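Local coordinates for putative 6-pyruvoyl tetrahydrobiopterin synthase (Caenorhabditis elegans, PDB 2G64) that converts 7,8-dihydroneopterin triphosphate into 6-pyruvoyl tetrahydropterin with elimination of triphosphate, a zinc-dependent step of tetrahydrobiopterin biosynthesis, at the interface of chains A and B. Coordinates in Å, arbitrary orientation; residue numbers count along the deposited sequence, not the author numbering. Chains: chain A/B, Putative 6-pyruvoyl tetrahydrobiopterin synthase.

The interface of chains A and B. Residues chain A 134-136; chain B 7-9.
A:Thr136 and B:Thr8 pair antiparallel where strand 133-137 of chain A meets strand 6-19 of chain B, continuing the beta-sheet from one subunit into the next. Two backbone bonds close the pair. B:Thr8 N gives to A:Thr136 O at 3.0 Å. A:Thr136 N gives to B:Thr8 O at 3.2 Å. On one face of this ladder the two threonine side chains cross obliquely, and their hydroxyls, A:Thr136 OG1 and B:Thr8 OG1, hydrogen-bond at 2.6 Å. Each OG1 sits between its own backbone N and carbonyl carbon (chi1 81° and 65°), which turns the hydroxyls toward each other. B:Thr8 OG1 is also held by a water that bonds in turn to A:Ile134 O at 2.9 Å, linking it to the carbonyl two residues earlier in chain A. A:Phe135 points to the opposite face. Its CB lies 3.5 Å from the carbonyl B:Thr8 O; CG stands farther from that oxygen, CD1 lies beside both that oxygen and B:Met9 CA, and CE1 reaches B:Met9 CG at 3.7 Å. The ring thus runs alongside the extended methionine chain, both pointing the same way, with the methionine CB and CG lying obliquely off the CD1-CE1 side of the ring, out of its plane. An alanine in place of A:Phe135 would probably leave B:Met9 CB and CG without their aromatic neighbour and open a gap beside the methionine chain. Nearby, B:Val7 CG1 rests against the carbonyl A:Thr136 O. Polar on one face and apolar on the other, this short strand pairing helps join neighbouring subunits in the enzyme's homohexamer, built from two trimers.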
# COMPACT_ATOMS: atom_id res chain seq x y z
N ILE A 134 -10.02 -10.14 -4.81
CA ILE A 134 -9.03 -10.33 -5.87
C ILE A 134 -9.35 -11.59 -6.68
O ILE A 134 -9.58 -12.65 -6.10
CB ILE A 134 -7.62 -10.48 -5.25
CG1 ILE A 134 -7.24 -9.23 -4.45
CG2 ILE A 134 -6.57 -10.75 -6.33
CD1 ILE A 134 -7.48 -9.33 -2.94
N PHE A 135 -9.33 -11.46 -8.01
CA PHE A 135 -9.65 -12.59 -8.91
C PHE A 135 -8.56 -12.85 -9.94
O PHE A 135 -7.95 -11.89 -10.46
CB PHE A 135 -10.97 -12.29 -9.64
CG PHE A 135 -12.08 -11.97 -8.69
CD1 PHE A 135 -12.99 -12.94 -8.31
CD2 PHE A 135 -12.16 -10.70 -8.11
CE1 PHE A 135 -14.00 -12.66 -7.38
CE2 PHE A 135 -13.17 -10.41 -7.17
CZ PHE A 135 -14.09 -11.40 -6.82
N THR A 136 -8.32 -14.12 -10.26
CA THR A 136 -7.31 -14.42 -11.27
C THR A 136 -7.81 -15.47 -12.23
O THR A 136 -8.69 -16.29 -11.90
CB THR A 136 -5.95 -14.86 -10.68
OG1 THR A 136 -5.99 -16.24 -10.32
CG2 THR A 136 -5.54 -13.96 -9.47
N VAL B 7 -11.52 -20.05 -12.17
CA VAL B 7 -11.05 -18.72 -11.76
C VAL B 7 -10.77 -18.81 -10.25
O VAL B 7 -11.33 -19.66 -9.55
CB VAL B 7 -12.14 -17.65 -12.06
CG1 VAL B 7 -11.91 -16.31 -11.32
CG2 VAL B 7 -12.31 -17.45 -13.58
N THR B 8 -9.89 -17.94 -9.75
CA THR B 8 -9.70 -17.86 -8.30
C THR B 8 -10.40 -16.62 -7.74
O THR B 8 -10.56 -15.61 -8.44
CB THR B 8 -8.20 -17.80 -7.88
OG1 THR B 8 -7.60 -16.59 -8.36
CG2 THR B 8 -7.40 -19.01 -8.43
N MET B 9 -10.81 -16.72 -6.49
CA MET B 9 -11.47 -15.63 -5.78
C MET B 9 -10.82 -15.57 -4.40
O MET B 9 -10.77 -16.58 -3.66
CB MET B 9 -12.96 -15.95 -5.65
CG MET B 9 -13.71 -15.13 -4.61
SD MET B 9 -15.37 -15.81 -4.42
CE MET B 9 -15.95 -14.80 -3.06
O HOH W 1 -7.70 -14.75 -6.56